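Uric acid degradation bifunctional protein PucL (Bacillus subtilis, PDB 6A4M) is a bifunctional enzyme of uric acid breakdown whose urate oxidase part probably oxidises urate with molecular oxygen, the other activity being a decarboxylase. Local coordinates at residues F9-Y14 with E110-E115; A30-T35 with G81-G86; K69-R74 with L96-H101; Y90-F95 with I105-E110; N242-I247 with F263-H268. One frame throughout, in Å; residues are numbered along the deposited sequence.

Contact 1: F9-Y14 with E110-E115; sequences FAYRTY and EDIPFE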
# COMPACT_ATOMS: atom_id res chain seq x y z
N PHE A 9 -2.06 -0.63 17.47
CA PHE A 9 -2.57 0.58 16.82
C PHE A 9 -1.80 1.79 17.32
O PHE A 9 -1.56 1.92 18.53
CB PHE A 9 -4.06 0.80 17.12
CG PHE A 9 -4.99 -0.10 16.36
CD1 PHE A 9 -5.17 -1.43 16.74
CD2 PHE A 9 -5.70 0.38 15.26
CE1 PHE A 9 -6.04 -2.26 16.04
CE2 PHE A 9 -6.58 -0.44 14.56
CZ PHE A 9 -6.75 -1.77 14.95
N ALA A 10 -1.41 2.66 16.40
CA ALA A 10 -0.75 3.91 16.73
C ALA A 10 -1.20 4.99 15.77
O ALA A 10 -1.07 4.83 14.56
CB ALA A 10 0.76 3.73 16.67
N TYR A 11 -1.76 6.08 16.31
CA TYR A 11 -2.17 7.24 15.52
C TYR A 11 -1.26 8.42 15.84
O TYR A 11 -1.03 8.72 17.01
CB TYR A 11 -3.62 7.61 15.83
CG TYR A 11 -4.60 6.49 15.58
CD1 TYR A 11 -5.08 6.23 14.30
CD2 TYR A 11 -5.05 5.68 16.62
CE1 TYR A 11 -5.97 5.19 14.05
CE2 TYR A 11 -5.95 4.64 16.39
CZ TYR A 11 -6.40 4.40 15.10
OH TYR A 11 -7.28 3.38 14.86
N ARG A 12 -0.75 9.09 14.81
CA ARG A 12 0.12 10.25 14.97
C ARG A 12 -0.50 11.46 14.27
O ARG A 12 -0.76 11.40 13.06
CB ARG A 12 1.50 9.94 14.38
CG ARG A 12 2.49 11.10 14.25
CD ARG A 12 2.98 11.63 15.59
NE ARG A 12 3.64 12.92 15.42
CZ ARG A 12 4.91 13.11 15.03
NH1 ARG A 12 5.73 12.09 14.77
NH2 ARG A 12 5.37 14.36 14.92
N THR A 13 -0.74 12.53 15.02
CA THR A 13 -1.11 13.82 14.43
C THR A 13 0.14 14.61 14.06
O THR A 13 1.18 14.49 14.71
CB THR A 13 -2.00 14.67 15.37
OG1 THR A 13 -1.39 14.76 16.67
CG2 THR A 13 -3.39 14.05 15.50
N TYR A 14 0.02 15.42 13.01
CA TYR A 14 1.08 16.32 12.54
C TYR A 14 2.46 15.68 12.38
O TYR A 14 3.47 16.20 12.88
CB TYR A 14 1.14 17.57 13.43
CG TYR A 14 -0.19 18.28 13.45
CD1 TYR A 14 -0.63 18.98 12.33
CD2 TYR A 14 -1.02 18.23 14.57
CE1 TYR A 14 -1.86 19.62 12.32
CE2 TYR A 14 -2.25 18.87 14.57
CZ TYR A 14 -2.67 19.56 13.45
OH TYR A 14 -3.89 20.20 13.43
N GLU A 110 0.45 -1.71 8.72
CA GLU A 110 -0.78 -1.54 7.93
C GLU A 110 -1.37 -0.14 8.11
O GLU A 110 -1.79 0.22 9.20
CB GLU A 110 -1.85 -2.57 8.33
CG GLU A 110 -1.99 -3.75 7.38
CD GLU A 110 -3.35 -4.41 7.50
OE1 GLU A 110 -4.35 -3.79 7.07
OE2 GLU A 110 -3.42 -5.55 8.02
N ASP A 111 -1.43 0.61 7.01
CA ASP A 111 -1.95 1.97 7.02
C ASP A 111 -3.44 1.98 7.34
O ASP A 111 -4.19 1.14 6.85
CB ASP A 111 -1.71 2.65 5.67
CG ASP A 111 -2.21 4.09 5.61
OD1 ASP A 111 -2.05 4.83 6.60
OD2 ASP A 111 -2.76 4.49 4.56
N ILE A 112 -3.84 2.91 8.20
CA ILE A 112 -5.25 3.23 8.42
C ILE A 112 -5.47 4.53 7.64
O ILE A 112 -5.13 5.60 8.14
CB ILE A 112 -5.58 3.39 9.92
CG1 ILE A 112 -5.39 2.05 10.64
CG2 ILE A 112 -7.01 3.89 10.10
CD1 ILE A 112 -5.32 2.16 12.15
N PRO A 113 -6.00 4.44 6.40
CA PRO A 113 -6.03 5.63 5.55
C PRO A 113 -7.05 6.67 6.01
O PRO A 113 -8.17 6.32 6.37
CB PRO A 113 -6.41 5.08 4.16
CG PRO A 113 -6.84 3.67 4.36
CD PRO A 113 -6.77 3.33 5.82
N PHE A 114 -6.63 7.93 6.02
CA PHE A 114 -7.50 9.05 6.34
C PHE A 114 -7.64 9.95 5.11
O PHE A 114 -6.64 10.29 4.48
CB PHE A 114 -6.97 9.83 7.54
CG PHE A 114 -7.11 9.09 8.84
CD1 PHE A 114 -8.33 9.08 9.51
CD2 PHE A 114 -6.04 8.39 9.38
CE1 PHE A 114 -8.47 8.38 10.70
CE2 PHE A 114 -6.18 7.70 10.57
CZ PHE A 114 -7.40 7.69 11.24
N GLU A 115 -8.88 10.32 4.79
CA GLU A 115 -9.20 11.07 3.57
C GLU A 115 -9.89 12.38 3.93
O GLU A 115 -10.96 12.38 4.55
CB GLU A 115 -10.14 10.24 2.68
CG GLU A 115 -9.57 8.91 2.20
CD GLU A 115 -10.58 8.06 1.44
OE1 GLU A 115 -11.80 8.30 1.54
OE2 GLU A 115 -10.16 7.12 0.73

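Contact 2: A30-T35 with G81-G86; sequences AGRDNT and GTTTEG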
# COMPACT_ATOMS: atom_id res chain seq x y z
N ALA A 30 0.49 14.47 -5.30
CA ALA A 30 1.53 15.50 -5.20
C ALA A 30 2.14 15.57 -3.80
O ALA A 30 2.74 16.59 -3.43
CB ALA A 30 0.96 16.85 -5.60
N GLY A 31 2.02 14.48 -3.03
CA GLY A 31 2.50 14.43 -1.65
C GLY A 31 1.38 14.14 -0.66
O GLY A 31 0.23 13.92 -1.04
N ARG A 32 1.75 14.15 0.63
CA ARG A 32 0.82 13.91 1.73
C ARG A 32 1.04 14.97 2.81
O ARG A 32 2.18 15.17 3.25
CB ARG A 32 1.06 12.53 2.35
CG ARG A 32 0.86 11.33 1.43
CD ARG A 32 1.42 10.06 2.06
NE ARG A 32 1.48 8.94 1.12
CZ ARG A 32 2.23 7.84 1.27
NH1 ARG A 32 3.02 7.67 2.33
NH2 ARG A 32 2.19 6.89 0.34
N ASP A 33 -0.03 15.63 3.23
CA ASP A 33 0.04 16.58 4.35
C ASP A 33 0.39 15.89 5.68
O ASP A 33 1.01 16.51 6.54
CB ASP A 33 -1.26 17.38 4.49
CG ASP A 33 -1.44 18.44 3.40
OD1 ASP A 33 -0.46 18.77 2.68
OD2 ASP A 33 -2.56 18.96 3.26
N ASN A 34 0.00 14.61 5.83
CA ASN A 34 0.27 13.81 7.03
C ASN A 34 -0.27 14.46 8.32
O ASN A 34 0.32 14.33 9.39
CB ASN A 34 1.77 13.48 7.15
CG ASN A 34 2.23 12.37 6.20
OD1 ASN A 34 1.43 11.60 5.66
ND2 ASN A 34 3.55 12.27 6.02
N THR A 35 -1.41 15.15 8.20
CA THR A 35 -2.05 15.82 9.34
C THR A 35 -2.50 14.81 10.39
O THR A 35 -2.40 15.07 11.59
CB THR A 35 -3.26 16.65 8.88
OG1 THR A 35 -2.85 17.55 7.85
CG2 THR A 35 -3.85 17.45 10.04
N GLY A 81 10.50 11.32 10.17
CA GLY A 81 10.35 11.08 8.73
C GLY A 81 8.91 11.24 8.27
O GLY A 81 8.03 11.62 9.05
N THR A 82 8.68 10.92 6.99
CA THR A 82 7.40 11.19 6.32
C THR A 82 6.57 9.94 5.97
O THR A 82 5.42 10.07 5.55
CB THR A 82 7.63 11.98 5.00
OG1 THR A 82 8.52 11.25 4.14
CG2 THR A 82 8.24 13.34 5.29
N THR A 83 7.14 8.74 6.16
CA THR A 83 6.54 7.50 5.65
C THR A 83 6.51 6.37 6.68
O THR A 83 7.37 6.29 7.56
CB THR A 83 7.34 6.96 4.45
OG1 THR A 83 8.69 6.69 4.85
CG2 THR A 83 7.32 7.96 3.30
N THR A 84 5.53 5.49 6.53
CA THR A 84 5.45 4.24 7.28
C THR A 84 6.66 3.33 7.02
O THR A 84 7.14 2.66 7.93
CB THR A 84 4.14 3.48 6.94
OG1 THR A 84 3.03 4.29 7.31
CG2 THR A 84 4.05 2.14 7.68
N GLU A 85 7.15 3.32 5.78
CA GLU A 85 8.34 2.53 5.42
C GLU A 85 9.57 2.95 6.24
O GLU A 85 10.31 2.10 6.74
CB GLU A 85 8.65 2.66 3.92
CG GLU A 85 7.65 1.96 3.00
CD GLU A 85 6.52 2.86 2.50
OE1 GLU A 85 6.08 3.77 3.23
OE2 GLU A 85 6.05 2.63 1.36
N GLY A 86 9.76 4.26 6.37
CA GLY A 86 10.84 4.82 7.18
C GLY A 86 10.65 4.62 8.68
O GLY A 86 11.61 4.38 9.40
O HOH W 1 2.86 9.40 4.98

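Contact 3: K69-R74 with L96-H101; sequences KNFIQR and LDTYSH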
# COMPACT_ATOMS: atom_id res chain seq x y z
N LYS A 69 5.28 -2.96 22.71
CA LYS A 69 4.15 -2.08 22.41
C LYS A 69 4.52 -0.63 22.71
O LYS A 69 4.36 0.24 21.85
CB LYS A 69 2.91 -2.50 23.21
CG LYS A 69 1.73 -1.52 23.16
CD LYS A 69 0.61 -1.95 24.10
CE LYS A 69 0.89 -1.56 25.55
NZ LYS A 69 0.63 -0.12 25.81
N ASN A 70 5.01 -0.39 23.92
CA ASN A 70 5.40 0.96 24.35
C ASN A 70 6.56 1.51 23.52
O ASN A 70 6.58 2.70 23.20
CB ASN A 70 5.74 0.98 25.85
CG ASN A 70 4.54 0.67 26.74
OD1 ASN A 70 3.39 0.84 26.33
ND2 ASN A 70 4.81 0.22 27.95
N PHE A 71 7.51 0.64 23.17
CA PHE A 71 8.66 0.99 22.32
C PHE A 71 8.20 1.49 20.95
O PHE A 71 8.67 2.52 20.47
CB PHE A 71 9.57 -0.23 22.15
CG PHE A 71 10.90 0.07 21.51
CD1 PHE A 71 11.04 0.08 20.13
CD2 PHE A 71 12.02 0.31 22.30
CE1 PHE A 71 12.27 0.34 19.54
CE2 PHE A 71 13.25 0.56 21.71
CZ PHE A 71 13.38 0.58 20.33
N ILE A 72 7.28 0.75 20.33
CA ILE A 72 6.71 1.10 19.03
C ILE A 72 5.97 2.44 19.09
O ILE A 72 6.17 3.30 18.24
CB ILE A 72 5.78 -0.02 18.50
CG1 ILE A 72 6.62 -1.24 18.09
CG2 ILE A 72 4.93 0.44 17.31
CD1 ILE A 72 5.86 -2.55 18.09
N GLN A 73 5.13 2.61 20.12
CA GLN A 73 4.28 3.80 20.23
C GLN A 73 5.06 5.09 20.48
O GLN A 73 4.79 6.10 19.81
CB GLN A 73 3.22 3.60 21.32
CG GLN A 73 2.15 2.62 20.89
CD GLN A 73 1.10 2.36 21.96
OE1 GLN A 73 1.36 2.49 23.16
NE2 GLN A 73 -0.09 1.96 21.52
N ARG A 74 6.01 5.06 21.41
CA ARG A 74 6.83 6.24 21.68
C ARG A 74 7.78 6.56 20.53
O ARG A 74 8.07 7.74 20.28
CB ARG A 74 7.55 6.13 23.03
CG ARG A 74 8.74 5.20 23.09
CD ARG A 74 9.31 5.14 24.50
NE ARG A 74 10.10 3.91 24.70
CZ ARG A 74 9.74 2.86 25.44
NH1 ARG A 74 8.59 2.81 26.11
NH2 ARG A 74 10.57 1.82 25.51
N LEU A 96 17.05 -3.51 17.35
CA LEU A 96 18.30 -4.27 17.27
C LEU A 96 19.45 -3.60 18.03
O LEU A 96 20.25 -4.28 18.67
CB LEU A 96 18.69 -4.52 15.81
CG LEU A 96 17.74 -5.43 15.02
CD1 LEU A 96 17.98 -5.30 13.52
CD2 LEU A 96 17.87 -6.89 15.45
N ASP A 97 19.53 -2.27 17.96
CA ASP A 97 20.58 -1.52 18.65
C ASP A 97 20.43 -1.45 20.18
O ASP A 97 21.43 -1.29 20.88
CB ASP A 97 20.69 -0.09 18.09
CG ASP A 97 21.30 -0.05 16.69
OD1 ASP A 97 21.94 -1.02 16.26
OD2 ASP A 97 21.14 0.99 16.02
N THR A 98 19.20 -1.57 20.70
CA THR A 98 18.96 -1.47 22.16
C THR A 98 18.65 -2.80 22.88
O THR A 98 18.65 -2.83 24.11
CB THR A 98 17.85 -0.45 22.49
OG1 THR A 98 16.61 -0.86 21.91
CG2 THR A 98 18.23 0.93 21.97
N TYR A 99 18.41 -3.88 22.13
CA TYR A 99 18.20 -5.22 22.69
C TYR A 99 19.24 -6.18 22.11
O TYR A 99 19.18 -6.52 20.92
CB TYR A 99 16.79 -5.72 22.37
CG TYR A 99 15.67 -4.95 23.05
CD1 TYR A 99 15.17 -3.77 22.49
CD2 TYR A 99 15.09 -5.41 24.23
CE1 TYR A 99 14.15 -3.06 23.10
CE2 TYR A 99 14.06 -4.71 24.85
CZ TYR A 99 13.59 -3.53 24.28
OH TYR A 99 12.57 -2.84 24.89
N SER A 100 20.18 -6.62 22.94
CA SER A 100 21.35 -7.39 22.48
C SER A 100 21.04 -8.83 22.06
O SER A 100 21.59 -9.32 21.07
CB SER A 100 22.44 -7.40 23.55
OG SER A 100 21.95 -7.88 24.79
N HIS A 101 20.18 -9.50 22.83
CA HIS A 101 19.85 -10.92 22.58
C HIS A 101 18.97 -11.14 21.34
O HIS A 101 18.93 -12.25 20.80
CB HIS A 101 19.19 -11.54 23.81
CG HIS A 101 20.09 -11.58 25.01
ND1 HIS A 101 19.88 -10.79 26.12
CD2 HIS A 101 21.21 -12.29 25.25
CE1 HIS A 101 20.84 -11.03 27.00
NE2 HIS A 101 21.65 -11.94 26.50

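Contact 4: Y90-F95 with I105-E110; sequences YVAHRF and ITLTGE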
# COMPACT_ATOMS: atom_id res chain seq x y z
N TYR A 90 13.25 2.80 11.11
CA TYR A 90 13.62 3.42 12.39
C TYR A 90 13.46 2.43 13.54
O TYR A 90 14.43 2.08 14.20
CB TYR A 90 12.75 4.67 12.60
CG TYR A 90 12.95 5.45 13.90
CD1 TYR A 90 14.22 5.68 14.42
CD2 TYR A 90 11.85 5.99 14.57
CE1 TYR A 90 14.39 6.42 15.60
CE2 TYR A 90 12.01 6.72 15.74
CZ TYR A 90 13.28 6.94 16.25
OH TYR A 90 13.42 7.66 17.41
N VAL A 91 12.23 1.93 13.71
CA VAL A 91 11.90 0.99 14.79
C VAL A 91 12.76 -0.29 14.73
O VAL A 91 13.23 -0.76 15.77
CB VAL A 91 10.38 0.65 14.81
CG1 VAL A 91 10.04 -0.47 15.79
CG2 VAL A 91 9.56 1.89 15.16
N ALA A 92 12.96 -0.83 13.53
CA ALA A 92 13.77 -2.04 13.34
C ALA A 92 15.20 -1.84 13.84
O ALA A 92 15.69 -2.63 14.64
CB ALA A 92 13.79 -2.45 11.88
N HIS A 93 15.85 -0.78 13.35
CA HIS A 93 17.21 -0.42 13.77
C HIS A 93 17.33 -0.20 15.28
O HIS A 93 18.23 -0.74 15.92
CB HIS A 93 17.70 0.84 13.02
CG HIS A 93 18.39 0.54 11.73
ND1 HIS A 93 19.75 0.68 11.55
CD2 HIS A 93 17.91 0.08 10.54
CE1 HIS A 93 20.07 0.34 10.32
NE2 HIS A 93 18.98 -0.03 9.69
N ARG A 94 16.40 0.58 15.83
CA ARG A 94 16.42 0.91 17.26
C ARG A 94 16.15 -0.30 18.17
O ARG A 94 16.69 -0.36 19.27
CB ARG A 94 15.45 2.05 17.59
CG ARG A 94 15.73 3.39 16.89
CD ARG A 94 17.20 3.78 16.87
NE ARG A 94 17.76 3.79 18.22
CZ ARG A 94 19.05 3.64 18.54
NH1 ARG A 94 19.99 3.46 17.60
NH2 ARG A 94 19.41 3.67 19.82
N PHE A 95 15.32 -1.24 17.71
CA PHE A 95 15.11 -2.52 18.42
C PHE A 95 16.40 -3.34 18.49
O PHE A 95 16.78 -3.82 19.56
CB PHE A 95 14.00 -3.37 17.78
CG PHE A 95 12.65 -3.25 18.43
CD1 PHE A 95 12.49 -3.58 19.78
CD2 PHE A 95 11.54 -2.85 17.70
CE1 PHE A 95 11.24 -3.48 20.38
CE2 PHE A 95 10.29 -2.76 18.30
CZ PHE A 95 10.14 -3.07 19.64
N ILE A 105 14.23 -9.49 13.44
CA ILE A 105 12.98 -8.75 13.65
C ILE A 105 12.20 -8.63 12.33
O ILE A 105 12.77 -8.30 11.30
CB ILE A 105 13.23 -7.35 14.27
CG1 ILE A 105 11.89 -6.65 14.58
CG2 ILE A 105 14.09 -6.47 13.38
CD1 ILE A 105 12.01 -5.49 15.54
N THR A 106 10.90 -8.93 12.40
CA THR A 106 9.99 -8.73 11.28
C THR A 106 8.93 -7.74 11.72
O THR A 106 8.21 -7.98 12.69
CB THR A 106 9.30 -10.05 10.85
OG1 THR A 106 10.29 -11.08 10.70
CG2 THR A 106 8.56 -9.87 9.53
N LEU A 107 8.84 -6.61 11.01
CA LEU A 107 7.84 -5.59 11.27
C LEU A 107 6.86 -5.49 10.11
O LEU A 107 7.27 -5.48 8.95
CB LEU A 107 8.51 -4.23 11.50
CG LEU A 107 9.11 -4.07 12.89
CD1 LEU A 107 10.23 -3.04 12.88
CD2 LEU A 107 8.04 -3.68 13.90
N THR A 108 5.57 -5.41 10.44
CA THR A 108 4.50 -5.20 9.48
C THR A 108 3.76 -3.93 9.88
O THR A 108 3.41 -3.77 11.05
CB THR A 108 3.51 -6.38 9.50
OG1 THR A 108 4.22 -7.60 9.26
CG2 THR A 108 2.43 -6.22 8.45
N GLY A 109 3.52 -3.05 8.91
CA GLY A 109 2.83 -1.78 9.16
C GLY A 109 1.67 -1.60 8.20
O GLY A 109 1.89 -1.36 7.02
N GLU A 110 0.45 -1.71 8.72
CA GLU A 110 -0.78 -1.54 7.93
C GLU A 110 -1.37 -0.14 8.11
O GLU A 110 -1.79 0.22 9.20
CB GLU A 110 -1.85 -2.57 8.33
CG GLU A 110 -1.99 -3.75 7.38
CD GLU A 110 -3.35 -4.41 7.50
OE1 GLU A 110 -4.35 -3.79 7.07
OE2 GLU A 110 -3.42 -5.55 8.02

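Contact 5: N242-I247 with F263-H268; sequences NLIYHI and FQSQNH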
# COMPACT_ATOMS: atom_id res chain seq x y z
N ASN A 242 -3.29 -10.98 -18.30
CA ASN A 242 -2.90 -9.92 -19.22
C ASN A 242 -3.03 -8.54 -18.56
O ASN A 242 -2.18 -7.68 -18.75
CB ASN A 242 -3.74 -9.98 -20.50
CG ASN A 242 -3.23 -9.05 -21.58
OD1 ASN A 242 -2.11 -9.21 -22.07
ND2 ASN A 242 -4.05 -8.09 -21.98
N LEU A 243 -4.10 -8.35 -17.79
CA LEU A 243 -4.33 -7.10 -17.06
C LEU A 243 -3.21 -6.82 -16.06
O LEU A 243 -2.63 -5.73 -16.06
CB LEU A 243 -5.69 -7.13 -16.34
CG LEU A 243 -6.04 -5.98 -15.38
CD1 LEU A 243 -5.90 -4.62 -16.04
CD2 LEU A 243 -7.44 -6.16 -14.83
N ILE A 244 -2.91 -7.80 -15.21
CA ILE A 244 -1.86 -7.64 -14.18
C ILE A 244 -0.44 -7.58 -14.77
O ILE A 244 0.44 -6.96 -14.17
CB ILE A 244 -1.95 -8.69 -13.05
CG1 ILE A 244 -1.59 -10.11 -13.53
CG2 ILE A 244 -3.33 -8.65 -12.38
CD1 ILE A 244 -1.88 -11.21 -12.53
N TYR A 245 -0.23 -8.21 -15.92
CA TYR A 245 1.04 -8.10 -16.66
C TYR A 245 1.27 -6.67 -17.17
O TYR A 245 2.37 -6.14 -17.05
CB TYR A 245 1.08 -9.10 -17.83
CG TYR A 245 2.39 -9.10 -18.60
CD1 TYR A 245 3.51 -9.78 -18.11
CD2 TYR A 245 2.51 -8.41 -19.81
CE1 TYR A 245 4.71 -9.78 -18.80
CE2 TYR A 245 3.71 -8.40 -20.51
CZ TYR A 245 4.81 -9.09 -20.01
OH TYR A 245 6.01 -9.09 -20.70
N HIS A 246 0.22 -6.06 -17.72
CA HIS A 246 0.31 -4.68 -18.22
C HIS A 246 0.45 -3.64 -17.09
O HIS A 246 1.15 -2.65 -17.26
CB HIS A 246 -0.87 -4.35 -19.14
CG HIS A 246 -0.65 -4.76 -20.56
ND1 HIS A 246 -0.01 -3.96 -21.48
CD2 HIS A 246 -0.98 -5.90 -21.22
CE1 HIS A 246 0.05 -4.58 -22.65
NE2 HIS A 246 -0.53 -5.76 -22.52
N ILE A 247 -0.23 -3.87 -15.96
CA ILE A 247 -0.08 -3.00 -14.78
C ILE A 247 1.36 -3.05 -14.26
O ILE A 247 1.95 -2.00 -13.99
CB ILE A 247 -1.06 -3.40 -13.64
CG1 ILE A 247 -2.52 -3.13 -14.05
CG2 ILE A 247 -0.77 -2.62 -12.36
CD1 ILE A 247 -3.55 -3.90 -13.25
N PHE A 263 1.70 -9.47 -7.72
CA PHE A 263 0.25 -9.34 -7.77
C PHE A 263 -0.40 -10.55 -7.13
O PHE A 263 -0.02 -11.68 -7.43
CB PHE A 263 -0.23 -9.24 -9.22
CG PHE A 263 0.22 -7.99 -9.92
CD1 PHE A 263 1.47 -7.91 -10.52
CD2 PHE A 263 -0.62 -6.88 -10.00
CE1 PHE A 263 1.88 -6.76 -11.18
CE2 PHE A 263 -0.22 -5.72 -10.65
CZ PHE A 263 1.03 -5.66 -11.24
N GLN A 264 -1.35 -10.32 -6.23
CA GLN A 264 -2.30 -11.34 -5.83
C GLN A 264 -3.67 -10.83 -6.27
O GLN A 264 -4.14 -9.81 -5.76
CB GLN A 264 -2.25 -11.61 -4.32
CG GLN A 264 -0.99 -12.35 -3.88
CD GLN A 264 -1.06 -12.88 -2.45
OE1 GLN A 264 -1.80 -12.35 -1.61
NE2 GLN A 264 -0.28 -13.92 -2.17
N SER A 265 -4.27 -11.50 -7.24
CA SER A 265 -5.54 -11.08 -7.83
C SER A 265 -6.66 -12.06 -7.48
O SER A 265 -6.39 -13.24 -7.27
CB SER A 265 -5.41 -10.98 -9.35
OG SER A 265 -5.35 -12.27 -9.94
N GLN A 266 -7.90 -11.57 -7.41
CA GLN A 266 -9.08 -12.43 -7.24
C GLN A 266 -10.21 -12.02 -8.19
O GLN A 266 -10.53 -10.84 -8.29
CB GLN A 266 -9.61 -12.39 -5.81
CG GLN A 266 -8.68 -12.96 -4.76
CD GLN A 266 -9.28 -12.92 -3.36
OE1 GLN A 266 -10.31 -12.28 -3.14
NE2 GLN A 266 -8.64 -13.60 -2.42
N ASN A 267 -10.82 -13.01 -8.85
CA ASN A 267 -11.94 -12.79 -9.77
C ASN A 267 -13.27 -12.94 -9.02
O ASN A 267 -13.57 -14.01 -8.51
CB ASN A 267 -11.88 -13.79 -10.93
CG ASN A 267 -12.85 -13.47 -12.06
OD1 ASN A 267 -13.80 -12.70 -11.89
ND2 ASN A 267 -12.61 -14.06 -13.22
N HIS A 268 -14.06 -11.86 -8.98
CA HIS A 268 -15.36 -11.85 -8.30
C HIS A 268 -16.45 -11.33 -9.24
O HIS A 268 -17.34 -10.59 -8.81
CB HIS A 268 -15.29 -11.01 -7.02
CG HIS A 268 -14.39 -11.57 -5.97
ND1 HIS A 268 -14.83 -12.48 -5.04
CD2 HIS A 268 -13.08 -11.36 -5.71
CE1 HIS A 268 -13.82 -12.81 -4.24
NE2 HIS A 268 -12.75 -12.14 -4.63

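Contact 1: F9-Y14 with E110-E115
Apolar packing alone joins the two segments, and most of it gathers on one methyl group, Ile112 CD1, set among the rings of Phe9 and Tyr11. Three atoms approach it from strand 3-13: Phe9 CD2, Tyr11 CE1 and Tyr11 OH each lie 3.6 Å from Ile112 CD1. Both rings are met obliquely. Ile112 extends its longer branch (chi2 165°), which carries CD1 up to the two rings, and its side chain runs about perpendicular to each of theirs.

Ring-to-ring contact adds a second, looser element. Tyr11 CE1 sits at the edge of the Phe114 ring, near its plane, 4.0 Å from Phe114 CZ, and the two side chains again cross at about a right angle. Ile112 is buried, whereas Phe9 and Tyr11 are exposed.

Polar bonding lies to the sides. Arg12 bonds the backbone of Leu76 on helix 64-78, and Glu115 makes a salt bridge with Arg133. The nearest CA pair, Tyr11 and Ile112, is 8.7 Å apart, as expected for strands that are not direct neighbours: strand 36-45 pairs with both. Alternating residues of strands 3-13 and 104-121 thus meet across a middle strand, an arrangement typical of one face of an antiparallel sheet, here that of the tunnelling fold (T-fold) of uricases.

Contact 2: A30-T35 with G81-G86
The Arg32 guanidinium and the Asn34 amide both turn toward the 81-86 segment. Water 1 lies at the edge of the guanidinium, in its plane, 3.2 Å from Arg32 NH1, and Thr83 CG2 approaches the same group obliquely. For the Asn34 amide, Thr82 O is the direct partner, 23° out of the amide plane. The motif on the far side is a helix N-cap: Thr83 stands just before helix 84-98, and its OG1 accepts from Gly86 N at 3.1 Å.

Arg32 NH2 forms a salt bridge with Glu222, and its NH1 also bonds Tyr218 OH; Thr83 OG1 also bonds Tyr211 O, so both polar ends have their stronger partners beyond the two segments. Asn34 ND2 is likewise shared with Lys16 O.

Thr82 O is gripped twice. Asn34 ND2 donates to it at 2.9 Å, with a bent N-H...O angle of 137°. Water 1 donates to the same Thr82 O at 2.7 Å, and its other donated bond, also 2.7 Å, ends on Asn34 OD1.

Contact 3: K69-R74 with L96-H101
Phe71 swings its ring out from helix 64-78 with CG opposite the backbone N (chi1 -169°), while Tyr99 places its CG beside the N (chi1 -67°). The two side chains slide past one another in opposite directions. Their rings form an offset edge-to-face pair: the edge of Tyr99 points at the face of Phe71, with centroids 5.9 Å apart and planes at 68°. The closest carbons are Phe71 CE2 and Tyr99 CE1, at 4.0 Å, and CE2 lies in the plane of the Tyr99 ring.

Thr98 adds a second touch, its OG1 being 3.7 Å from Phe71 CE2. That hydroxyl is bonded to Arg94 O, one turn back in its own helix, which probably limits its rotation beside the ring.

Tyr99 is the first residue to leave helical geometry after helix 84-98, so the pair marks where that helix ends against helix 64-78. Phe71 also stacks with Phe95 of helix 84-98 and His75 of its own helix, and Ile72 faces strand 36-45 through Val41 and Cys43.

Contact 4: Y90-F95 with I105-E110
Ile105 reaches from strand 104-121 to helix 84-98 by two branches that leave CB in different directions. On the short branch, Ile105 CG2 comes 4.3 Å from Ala92 CB. The longer one runs through CG1, which stands opposite the backbone N (chi1 -175°), and continues extended to CD1. At its end Ile105 CD1 meets the Phe95 ring obliquely, 3.4 Å from Phe95 CD2, and also lies 3.7 Å from Phe95 CB. The two side chains cross at about a right angle.

Two residues on, Leu107 points the same way and completes the apolar patch. Leu107 CD1 is 3.7 Å from Ala92 CB, and Val91 CG1 flanks that same Leu107 CD1 at 3.9 Å. At Ala92 the strand side chains reach the helix backbone, Leu107 CD1 lying 3.6 Å from Ala92 N; Ala92 CA and Ile105 CA are 6.8 Å apart.

All five touching residues are buried. Cys43 of strand 36-45 and Leu144 of strand 139-148 belong to the same apolar layer. Helix and strand run nearly antiparallel, at 155°, with their axes 9.3 Å apart: the helix-on-sheet packing typical of the T-fold, where helices lie along one face of the antiparallel sheet.

Contact 5: N242-I247 with F263-H268
Ile244 lies over one face of the Phe263 ring. Ile244 CB makes a CH-pi contact, 4.0 Å from the centroid of the Phe263 ring and 21° off the normal. The carbonyl O of Ile244 lies over the same face, displaced toward the rim. Phe263 CG is set beside its backbone N (chi1 -67°), which turns the ring toward the helix.

Apolar contacts account for the rest. Ile247 CG2 approaches Phe263 in the ring plane, 3.6 Å from CE2, so face and edge are each met by a different isoleucine. A longer touch joins Ile244 CG2 and Ser265 CB at 4.4 Å. The helix and strand axes are 10.1 Å apart at 148°, and this is the T-fold pattern of a helix on an antiparallel sheet, within the uricase family region. Ile247 in turn packs on Ala228 and Val231 of helix 221-233, and Ile244 and Ser265 on Leu198 of strand 194-204.

Just past the end of the strand, His268 NE2 donates to Gln266 OE1 at 2.9 Å within the same segment, the acceptor lying in the imidazole plane, and the His268 ring stacks with Tyr197.

How the contacts relate
Contacts 1 to 4 gather around strands 3-13, 36-45 and 104-121 and helices 64-78 and 84-98; contact 5 stands apart, with its centre 28 to 38 Å from theirs. Helix 84-98 carries contacts 2, 4 and 3 in that order from its N-terminal to its C-terminal end. Contacts 3 and 4 are near neighbours, their centres 9 Å apart, and meet through Phe71 and Phe95. Strand 104-121 serves contacts 4 and 1, which share Glu110. Along the chain, contacts 2, 3 and 4 are nested within the loop closed by contact 1, while contact 5 follows later. Contacts 1, 4 and 5 reach the same antiparallel sheet; in 4 and 5, centres 30 Å apart, a helix packs on it.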